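Local coordinates for isomerase/lactonizing enzyme (Agrobacterium tumefaciens, PDB 1RVK), which is of unknown function but belongs to the enolase superfamily, whose members typically use a bound magnesium ion to stabilise an enolate intermediate formed from a carboxylate substrate, at residues P59-I62 with E63-K67; G310-A313 with M314-H317. All blocks are in the same frame, centred on the assembly; numbering follows the deposited sequence.

In the fold
The two contacts are both local and sit in different parts of an enolase-superfamily chain. Contact 1 is the first nine residues of helix 59-70, in the N-terminal domain, where the helix packs against strand 3-15 and helix 98-116. Contact 2, much nearer the middle of the chain, is the turn from the end of barrel strand 306-308 into helix 313-321. Their centres lie 25 Å apart and their nearest atoms about 15 Å, so they do not touch. Contact 2 is the one close to the metal: the side-chain position of G310 is about 8 Å from the magnesium ion held by D206, E232 and E258, while contact 1 belongs to the sheet-and-helix packing of the N-terminal domain.

Contact 1 of 2, residues P59-I62 with E63-K67; sequences PHVI and EKFVK
H60 and K64 run side by side in the same direction, the lysine fully extended, with K64 CD 3.6 Å from H60 NE2. Farther back, K64 CG lies 3.8 Å above the plane of the F65 ring, over its centre. The CE1 of H60 comes obliquely to CE2 of the same ring at 4.1 Å. V61 crosses F65 at a slant, its CG1, placed anti to the backbone N (chi1 -180°), coming to 4.1 Å from F65 CD2.

On another side of the helix, I62 CG2 lies against K67 CE at 3.7 Å, and CD1 of I62 meets V66 CG2. The K67 chain stretches past I62 to a salt bridge, its NZ 3.0 Å from E63 OE1 on the syn side of the carboxylate, 27° out of its plane. I62 and V66 also pack on strand 3-15, and V61 and V66 on T100 of helix 98-116.

V61 O is shared by F65 N, above its carbonyl plane, and V66 N, in that plane at 3.2 Å; K67 N then bonds I62 O at 2.9 Å. The five-residue steps from V61 to V66 and from I62 to K67 mark a pi-type turn, a wide bulge within the alpha-helix 59-70 of the N-terminal domain.

Contact 2 of 2, residues G310-A313 with M314-H317; sequences GNTA and MNLH
N315 reaches back to N311: its ND2 donates to N311 O at 3.0 Å, nearly straight at 172° and in the plane of its own amide, though tilted from the carbonyl plane. The other end of that amide, OD1, accepts from V283 N, so the side chain is held at both ends and ties the incoming loop to helix 283-286. The N311 amide is bonded through ND2 to Y339 OH. H317 is bonded through ND1 to Y121 N, and its NE2 makes a weak bond to L367 O. Among the backbone bonds, T312 O takes L316 N in its carbonyl plane and N315 N only weakly, while H317 N bonds A313 O at 2.9 Å.

This is the N-terminal turn of helix 313-321, following barrel strand 306-308 in the C-terminal TIM-barrel-like domain. T312 occupies the N-cap, yet its side chain makes no direct capping bond. With chi1 at 80°, OG1 stands between the backbone N and the carbonyl carbon and turns onto N311 O, at a very short 2.5 Å that makes the bond's length doubtful. A water accepts from M314 N at 3.0 Å and donates to T312 OG1, linking the hydroxyl to that N-H.

Carbon contacts fill in the rest. M314, built as selenomethionine, brings CG to 3.3 Å from T312 OG1 before its extended chain runs past the hydroxyl and packs on V283 and N284. N315 CB lies 3.2 Å from G310 O. The H317 ring meets A313 O with its edge, CD2 3.1 Å from that oxygen.

Contact 1 of 2, residues P59-I62 with E63-K67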
loop_
_atom_site.group_PDB
_atom_site.type_symbol
_atom_site.label_atom_id
_atom_site.label_comp_id
_atom_site.label_asym_id
_atom_site.label_seq_id
_atom_site.Cartn_x
_atom_site.Cartn_y
_atom_site.Cartn_z
ATOM N N PRO A 59 1.178 4.911 23.293
ATOM C CA PRO A 59 0.367 4.705 24.497
ATOM C C PRO A 59 -0.987 5.410 24.533
ATOM O O PRO A 59 -1.991 4.803 24.914
ATOM C CB PRO A 59 1.296 5.165 25.612
ATOM C CG PRO A 59 2.640 4.722 25.096
ATOM C CD PRO A 59 2.583 5.180 23.651
ATOM N N HIS A 60 -1.025 6.681 24.148
ATOM C CA HIS A 60 -2.285 7.413 24.173
ATOM C C HIS A 60 -3.398 6.689 23.425
ATOM O O HIS A 60 -4.521 6.585 23.919
ATOM C CB HIS A 60 -2.118 8.818 23.586
ATOM C CG HIS A 60 -3.403 9.581 23.487
ATOM N ND1 HIS A 60 -4.136 9.661 22.322
ATOM C CD2 HIS A 60 -4.116 10.248 24.426
ATOM C CE1 HIS A 60 -5.243 10.345 22.547
ATOM N NE2 HIS A 60 -5.257 10.712 23.816
ATOM N N VAL A 61 -3.081 6.190 22.237
ATOM C CA VAL A 61 -4.058 5.495 21.410
ATOM C C VAL A 61 -4.385 4.108 21.944
ATOM O O VAL A 61 -5.541 3.684 21.931
ATOM C CB VAL A 61 -3.548 5.373 19.954
ATOM C CG1 VAL A 61 -4.575 4.658 19.098
ATOM C CG2 VAL A 61 -3.267 6.759 19.393
ATOM N N ILE A 62 -3.364 3.405 22.421
ATOM C CA ILE A 62 -3.555 2.063 22.957
ATOM C C ILE A 62 -4.411 2.073 24.222
ATOM O O ILE A 62 -5.362 1.305 24.347
ATOM C CB ILE A 62 -2.193 1.397 23.292
ATOM C CG1 ILE A 62 -1.362 1.236 22.017
ATOM C CG2 ILE A 62 -2.420 0.055 23.980
ATOM C CD1 ILE A 62 -2.009 0.365 20.952
ATOM N N GLU A 63 -4.080 2.956 25.153
ATOM C CA GLU A 63 -4.808 3.018 26.412
ATOM C C GLU A 63 -6.209 3.598 26.305
ATOM O O GLU A 63 -7.158 3.062 26.881
ATOM C CB GLU A 63 -3.997 3.815 27.435
ATOM C CG GLU A 63 -2.610 3.239 27.683
ATOM C CD GLU A 63 -2.652 1.850 28.297
ATOM O OE1 GLU A 63 -1.632 1.136 28.219
ATOM O OE2 GLU A 63 -3.700 1.477 28.866
ATOM N N LYS A 64 -6.344 4.685 25.558
ATOM C CA LYS A 64 -7.635 5.343 25.426
ATOM C C LYS A 64 -8.625 4.662 24.487
ATOM O O LYS A 64 -9.834 4.744 24.703
ATOM C CB LYS A 64 -7.430 6.799 24.988
ATOM C CG LYS A 64 -8.701 7.634 24.999
ATOM C CD LYS A 64 -8.417 9.082 24.631
ATOM C CE LYS A 64 -9.679 9.927 24.702
ATOM N NZ LYS A 64 -9.408 11.352 24.364
ATOM N N PHE A 65 -8.126 3.972 23.463
ATOM C CA PHE A 65 -9.019 3.337 22.499
ATOM C C PHE A 65 -8.909 1.829 22.291
ATOM O O PHE A 65 -9.870 1.098 22.516
ATOM C CB PHE A 65 -8.856 4.010 21.130
ATOM C CG PHE A 65 -8.980 5.506 21.171
ATOM C CD1 PHE A 65 -10.218 6.111 21.373
ATOM C CD2 PHE A 65 -7.855 6.311 21.025
ATOM C CE1 PHE A 65 -10.332 7.503 21.430
ATOM C CE2 PHE A 65 -7.959 7.704 21.080
ATOM C CZ PHE A 65 -9.202 8.299 21.284
ATOM N N VAL A 66 -7.744 1.364 21.851
ATOM C CA VAL A 66 -7.563 -0.051 21.537
ATOM C C VAL A 66 -7.824 -1.056 22.654
ATOM O O VAL A 66 -8.572 -2.012 22.455
ATOM C CB VAL A 66 -6.168 -0.305 20.936
ATOM C CG1 VAL A 66 -6.046 -1.761 20.493
ATOM C CG2 VAL A 66 -5.948 0.623 19.744
ATOM N N LYS A 67 -7.224 -0.863 23.823
ATOM C CA LYS A 67 -7.450 -1.807 24.912
ATOM C C LYS A 67 -8.906 -1.847 25.359
ATOM O O LYS A 67 -9.443 -2.916 25.635
ATOM C CB LYS A 67 -6.554 -1.474 26.108
ATOM C CG LYS A 67 -5.108 -1.871 25.894
ATOM C CD LYS A 67 -4.266 -1.593 27.125
ATOM C CE LYS A 67 -2.849 -2.104 26.932
ATOM N NZ LYS A 67 -1.981 -1.816 28.110
#

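Contact 2 of 2, residues G310-A313 with M314-H317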
loop_
_atom_site.group_PDB
_atom_site.type_symbol
_atom_site.label_atom_id
_atom_site.label_comp_id
_atom_site.label_asym_id
_atom_site.label_seq_id
_atom_site.Cartn_x
_atom_site.Cartn_y
_atom_site.Cartn_z
ATOM N N GLY A 310 -0.083 -0.493 -1.953
ATOM C CA GLY A 310 0.847 -0.933 -0.932
ATOM C C GLY A 310 1.321 -2.367 -0.975
ATOM O O GLY A 310 0.598 -3.270 -1.394
ATOM N N ASN A 311 2.557 -2.560 -0.534
ATOM C CA ASN A 311 3.161 -3.881 -0.482
ATOM C C ASN A 311 2.944 -4.466 0.916
ATOM O O ASN A 311 2.138 -3.955 1.695
ATOM C CB ASN A 311 4.658 -3.782 -0.790
ATOM C CG ASN A 311 5.436 -3.091 0.313
ATOM O OD1 ASN A 311 4.918 -2.202 0.982
ATOM N ND2 ASN A 311 6.693 -3.488 0.497
ATOM N N THR A 312 3.688 -5.530 1.213
ATOM C CA THR A 312 3.648 -6.279 2.476
ATOM C C THR A 312 2.486 -7.270 2.521
ATOM O O THR A 312 1.513 -7.160 1.768
ATOM C CB THR A 312 3.599 -5.374 3.752
ATOM O OG1 THR A 312 2.266 -4.900 3.974
ATOM C CG2 THR A 312 4.560 -4.191 3.615
ATOM N N ALA A 313 2.612 -8.245 3.413
ATOM C CA ALA A 313 1.636 -9.312 3.579
ATOM C C ALA A 313 0.167 -8.916 3.650
ATOM O O ALA A 313 -0.670 -9.526 2.985
ATOM C CB ALA A 313 1.996 -10.139 4.805
HETATM N N MSE A 314 -0.151 -7.912 4.460
HETATM C CA MSE A 314 -1.541 -7.495 4.618
HETATM C C MSE A 314 -2.236 -7.213 3.290
HETATM O O MSE A 314 -3.385 -7.618 3.085
HETATM C CB MSE A 314 -1.628 -6.267 5.527
HETATM C CG MSE A 314 -0.838 -5.068 5.048
HETATM SE SE MSE A 314 -0.745 -3.707 6.429
HETATM C CE MSE A 314 -0.108 -2.247 5.334
ATOM N N ASN A 315 -1.544 -6.529 2.386
ATOM C CA ASN A 315 -2.128 -6.219 1.089
ATOM C C ASN A 315 -2.074 -7.411 0.145
ATOM O O ASN A 315 -2.993 -7.616 -0.649
ATOM C CB ASN A 315 -1.420 -5.013 0.460
ATOM C CG ASN A 315 -1.768 -3.719 1.158
ATOM O OD1 ASN A 315 -2.938 -3.338 1.221
ATOM N ND2 ASN A 315 -0.762 -3.041 1.697
ATOM N N LEU A 316 -1.005 -8.200 0.230
ATOM C CA LEU A 316 -0.870 -9.372 -0.628
ATOM C C LEU A 316 -2.011 -10.360 -0.384
ATOM O O LEU A 316 -2.538 -10.960 -1.323
ATOM C CB LEU A 316 0.476 -10.068 -0.380
ATOM C CG LEU A 316 0.761 -11.327 -1.206
ATOM C CD1 LEU A 316 0.672 -11.010 -2.691
ATOM C CD2 LEU A 316 2.145 -11.867 -0.859
ATOM N N HIS A 317 -2.399 -10.532 0.876
ATOM C CA HIS A 317 -3.473 -11.466 1.187
ATOM C C HIS A 317 -4.818 -11.003 0.634
ATOM O O HIS A 317 -5.637 -11.825 0.226
ATOM C CB HIS A 317 -3.542 -11.701 2.696
ATOM C CG HIS A 317 -2.516 -12.675 3.190
ATOM N ND1 HIS A 317 -2.768 -14.025 3.303
ATOM C CD2 HIS A 317 -1.215 -12.506 3.528
ATOM C CE1 HIS A 317 -1.668 -14.647 3.688
ATOM N NE2 HIS A 317 -0.710 -13.749 3.831
HETATM O O HOH W 1 1.695 -6.714 6.429
#